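Local coordinates for aldehyde dehydrogenase (Listeria monocytogenes, PDB 3K9D) that probably oxidises aldehydes, with NAD or NADP as the likely electron acceptor, at the interface of chains A and B. Sequence-based numbering; all coordinates share one arbitrary frame. Chains: chain A/B, Aldehyde dehydrogenase.

Contact 1: the interface of chains A and B. Residues chain A 385, 389, 397-399; chain B 103, 444-447.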
loop_
_atom_site.group_PDB
_atom_site.type_symbol
_atom_site.label_atom_id
_atom_site.label_comp_id
_atom_site.label_asym_id
_atom_site.label_seq_id
_atom_site.Cartn_x
_atom_site.Cartn_y
_atom_site.Cartn_z
ATOM N N ILE A 385 27.427 -0.775 -12.643
ATOM C CA ILE A 385 26.516 -1.123 -11.564
ATOM C C ILE A 385 25.492 -0.004 -11.304
ATOM O O ILE A 385 24.294 -0.273 -11.198
ATOM C CB ILE A 385 27.261 -1.451 -10.246
ATOM C CG1 ILE A 385 28.006 -2.795 -10.337
ATOM C CG2 ILE A 385 26.276 -1.514 -9.075
ATOM C CD1 ILE A 385 29.129 -2.934 -9.338
ATOM N N ALA A 389 21.559 0.021 -11.623
ATOM C CA ALA A 389 20.797 0.540 -10.474
ATOM C C ALA A 389 19.673 1.523 -10.858
ATOM O O ALA A 389 18.586 1.516 -10.273
ATOM C CB ALA A 389 21.752 1.192 -9.484
ATOM N N LEU A 397 18.162 -5.179 -6.599
ATOM C CA LEU A 397 19.259 -5.492 -7.502
ATOM C C LEU A 397 20.485 -5.934 -6.718
ATOM O O LEU A 397 21.067 -5.187 -5.945
ATOM C CB LEU A 397 19.583 -4.318 -8.419
ATOM C CG LEU A 397 20.109 -4.663 -9.815
ATOM C CD1 LEU A 397 19.872 -3.479 -10.713
ATOM C CD2 LEU A 397 21.571 -5.020 -9.810
ATOM N N LEU A 398 20.884 -7.172 -6.942
ATOM C CA LEU A 398 21.915 -7.768 -6.112
ATOM C C LEU A 398 23.289 -7.683 -6.755
ATOM O O LEU A 398 23.441 -7.958 -7.934
ATOM C CB LEU A 398 21.529 -9.194 -5.759
ATOM C CG LEU A 398 20.115 -9.265 -5.188
ATOM C CD1 LEU A 398 19.726 -10.697 -5.045
ATOM C CD2 LEU A 398 19.961 -8.501 -3.860
ATOM N N VAL A 399 24.272 -7.246 -5.964
ATOM C CA VAL A 399 25.634 -7.105 -6.441
ATOM C C VAL A 399 26.553 -8.073 -5.691
ATOM O O VAL A 399 26.614 -8.053 -4.454
ATOM C CB VAL A 399 26.146 -5.644 -6.327
ATOM C CG1 VAL A 399 27.528 -5.505 -6.957
ATOM C CG2 VAL A 399 25.158 -4.655 -6.992
ATOM N N MET B 103 22.165 0.794 -1.829
ATOM C CA MET B 103 21.758 2.038 -2.490
ATOM C C MET B 103 20.254 2.008 -2.717
ATOM O O MET B 103 19.676 0.934 -2.919
ATOM C CB MET B 103 22.488 2.252 -3.823
ATOM C CG MET B 103 24.001 2.102 -3.786
ATOM S SD MET B 103 24.802 2.675 -5.306
ATOM C CE MET B 103 24.319 1.435 -6.504
ATOM N N ARG B 444 16.129 -1.173 -4.083
ATOM C CA ARG B 444 17.359 -1.246 -3.290
ATOM C C ARG B 444 18.429 -2.094 -3.949
ATOM O O ARG B 444 18.165 -3.189 -4.435
ATOM C CB ARG B 444 17.071 -1.726 -1.867
ATOM C CG ARG B 444 16.244 -0.768 -1.053
ATOM C CD ARG B 444 15.315 -1.545 -0.137
ATOM N NE ARG B 444 14.397 -0.698 0.629
ATOM C CZ ARG B 444 13.095 -0.538 0.387
ATOM N NH1 ARG B 444 12.494 -1.138 -0.635
ATOM N NH2 ARG B 444 12.378 0.246 1.188
ATOM N N ILE B 445 19.648 -1.569 -3.963
ATOM C CA ILE B 445 20.755 -2.215 -4.664
ATOM C C ILE B 445 21.791 -2.595 -3.615
ATOM O O ILE B 445 22.490 -1.732 -3.068
ATOM C CB ILE B 445 21.327 -1.322 -5.798
ATOM C CG1 ILE B 445 20.238 -0.959 -6.812
ATOM C CG2 ILE B 445 22.442 -2.028 -6.556
ATOM C CD1 ILE B 445 19.600 0.422 -6.607
ATOM N N ALA B 446 21.848 -3.892 -3.310
ATOM C CA ALA B 446 22.645 -4.386 -2.184
ATOM C C ALA B 446 23.804 -5.263 -2.612
ATOM O O ALA B 446 23.647 -6.109 -3.493
ATOM C CB ALA B 446 21.770 -5.113 -1.206
ATOM N N THR B 447 24.966 -5.041 -1.986
ATOM C CA THR B 447 26.174 -5.819 -2.246
ATOM C C THR B 447 26.238 -6.962 -1.230
ATOM O O THR B 447 25.762 -6.816 -0.094
ATOM C CB THR B 447 27.468 -4.930 -2.204
ATOM O OG1 THR B 447 27.330 -3.835 -3.120
ATOM C CG2 THR B 447 28.727 -5.706 -2.598
#
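Strand 396-399 of chain A and strand 440-447 of chain B lie side by side in parallel, A:Leu397 bridging to B:Ile445 and A:Val399 to B:Thr447, so that a sheet runs across the interface of the two-chain deposited assembly, probably the dimer of the family. Backbone hydrogen bonds form the seam. A:Leu397 takes part through both polar atoms: its N donates to B:Arg444 O at 2.9 Å, and its O accepts from B:Ala446 N at 3.0 Å, a more bent bond (141° at H). The next rung runs from A:Val399 N to B:Ala446 O at 2.8 Å.

One face of the seam is apolar and centred on B:Ile445. Its two branches divide the work. CG1 lies beside the backbone N (chi1 -58°), which leaves CG2 anti to it; B:Ile445 CG2 meets A:Val399 CG2 at 3.8 Å, the two side chains crossing obliquely. B:Ile445 CG1 lies 3.8 Å from A:Leu397 CB. The branch carries on to the next methyl, B:Ile445 CD1 lying 3.7 Å from A:Ala389 CB. That alanine methyl, projecting from helix 382-391, is also reached by B:Met103, whose chain bends at its last torsion (chi3 -70°) and places B:Met103 CE 3.9 Å from A:Ala389 CB. B:Thr447 lies across A:Val399, its hydroxyl OG1 and its CA near A:Val399 CB.

The shared strands and the helix behind them join the two subunits, an arrangement consistent with the mode of dimerisation typical of aldehyde dehydrogenases.

Contact 2: the interface of chains A and B. Residues chain A 423-424, 428, 430-431; chain B 109, 193, 213, 441.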
loop_
_atom_site.group_PDB
_atom_site.type_symbol
_atom_site.label_atom_id
_atom_site.label_comp_id
_atom_site.label_asym_id
_atom_site.label_seq_id
_atom_site.Cartn_x
_atom_site.Cartn_y
_atom_site.Cartn_z
ATOM N N GLY A 423 6.429 -4.343 -6.222
ATOM C CA GLY A 423 6.073 -2.968 -6.521
ATOM C C GLY A 423 5.078 -2.834 -7.643
ATOM O O GLY A 423 4.522 -3.829 -8.129
ATOM N N ALA A 424 4.865 -1.589 -8.066
ATOM C CA ALA A 424 3.860 -1.272 -9.070
ATOM C C ALA A 424 4.088 -1.937 -10.424
ATOM O O ALA A 424 3.123 -2.366 -11.059
ATOM C CB ALA A 424 3.754 0.212 -9.235
ATOM N N SER A 428 2.007 -4.817 -7.649
ATOM C CA SER A 428 1.886 -4.815 -6.193
ATOM C C SER A 428 1.907 -3.414 -5.583
ATOM O O SER A 428 2.301 -2.444 -6.232
ATOM C CB SER A 428 2.984 -5.685 -5.560
ATOM O OG SER A 428 2.911 -5.664 -4.141
ATOM N N SER A 430 3.740 -2.617 -2.907
ATOM C CA SER A 430 5.022 -2.386 -2.262
ATOM C C SER A 430 6.169 -3.080 -2.978
ATOM O O SER A 430 6.025 -4.205 -3.449
ATOM C CB SER A 430 4.992 -2.919 -0.832
ATOM O OG SER A 430 6.198 -2.605 -0.152
ATOM N N SER A 431 7.321 -2.418 -2.993
ATOM C CA SER A 431 8.559 -2.987 -3.517
ATOM C C SER A 431 9.433 -3.482 -2.362
ATOM O O SER A 431 10.574 -3.914 -2.568
ATOM C CB SER A 431 9.324 -1.917 -4.303
ATOM O OG SER A 431 9.580 -0.790 -3.474
ATOM N N LEU B 109 5.631 4.913 -9.923
ATOM C CA LEU B 109 4.653 3.845 -10.019
ATOM C C LEU B 109 4.294 3.530 -11.473
ATOM O O LEU B 109 4.181 2.358 -11.828
ATOM C CB LEU B 109 3.416 4.167 -9.164
ATOM C CG LEU B 109 3.277 3.621 -7.727
ATOM C CD1 LEU B 109 4.587 3.372 -6.963
ATOM C CD2 LEU B 109 2.358 4.516 -6.910
ATOM N N ALA B 193 -1.175 1.682 -12.904
ATOM C CA ALA B 193 -0.283 1.274 -11.823
ATOM C C ALA B 193 -0.910 1.390 -10.435
ATOM O O ALA B 193 -0.792 0.471 -9.604
ATOM C CB ALA B 193 0.986 2.076 -11.890
ATOM N N PRO B 213 -3.473 -2.057 -7.554
ATOM C CA PRO B 213 -3.257 -1.463 -6.240
ATOM C C PRO B 213 -3.988 -0.131 -6.125
ATOM O O PRO B 213 -3.962 0.682 -7.053
ATOM C CB PRO B 213 -1.737 -1.257 -6.190
ATOM C CG PRO B 213 -1.193 -2.333 -7.081
ATOM C CD PRO B 213 -2.197 -2.390 -8.215
ATOM N N ASN B 441 8.098 3.750 -5.639
ATOM C CA ASN B 441 8.685 2.583 -5.000
ATOM C C ASN B 441 10.166 2.833 -4.704
ATOM O O ASN B 441 10.825 3.640 -5.379
ATOM C CB ASN B 441 8.558 1.362 -5.925
ATOM C CG ASN B 441 7.119 0.906 -6.114
ATOM O OD1 ASN B 441 6.375 0.716 -5.153
ATOM N ND2 ASN B 441 6.729 0.709 -7.362
HETATM O O HOH W 1 7.106 0.527 -1.989
HETATM O O HOH W 2 3.594 0.014 -5.834
HETATM O O HOH W 3 0.283 -1.920 -10.374
#
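A:Ala424, on the short 3-10 helix 424-426, presses its methyl against B:Leu109, while B:Asn441, at the start of strand 440-447, lies against the loop that holds A:Ser431. Packing brings these segments together. A:Ala424 CB sits 3.8 Å from B:Leu109 CG, the branch point of the side chain, and 3.4 Å from B:Leu109 O, so that it meets both side chain and backbone of that residue. B:Ala193 lines another part of the alanine's surroundings at longer range. The ring of B:Pro213 turns its CG towards the carbonyl of A:Ser428. The hydroxyl of A:Ser431 stands between its own backbone N and carbonyl carbon (chi1 57°), which lays A:Ser431 OG against B:Asn441 CB at 3.4 Å.

The direct polar approach is doubtful as modelled. B:Asn441 ND2 and A:Ala424 N are 3.0 Å apart, although both are donors. A carboxamide turned over by 180° would offer an oxygen to that N-H, but the structure alone does not settle the choice.

Water supplies further polar links. As modelled, water 2 lies 2.8 Å from A:Ser428 O and 2.9 Å from B:Asn441 OD1, joining a loop carbonyl to the carboxamide. Water 1 connects the same OD1, at longer range, with both the backbone N and the hydroxyl of A:Ser431. A flipped carboxamide would instead put its nitrogen against both waters, where it could donate to them. Water 3 spans two backbone carbonyls, 3.0 Å from A:Ala424 O and 2.7 Å from B:Ala193 O; since both can only accept, it presumably donates to each.

Together, small side chains and bridging waters fit the 423-431 segment of one subunit closely to the other and may steady this loop in the assembly.

Contact 1 and contact 2 lie about 19 Å apart, measured between the centres of their C-alpha atoms, and strand 440-447 of chain B runs through both: its first part serves contact 2 and its later part contact 1. Strand 102-108 connects them too, since B:Met103 belongs to contact 1 and B:Leu109, just past the strand's end, to contact 2. These strands of chain B thus meet strand 396-399 and helix 382-391 of chain A at one site, and a short 3-10 helix with the loop after it at the other. Two-fold symmetry repeats both with the chains exchanged, giving the assembly a reciprocal interface.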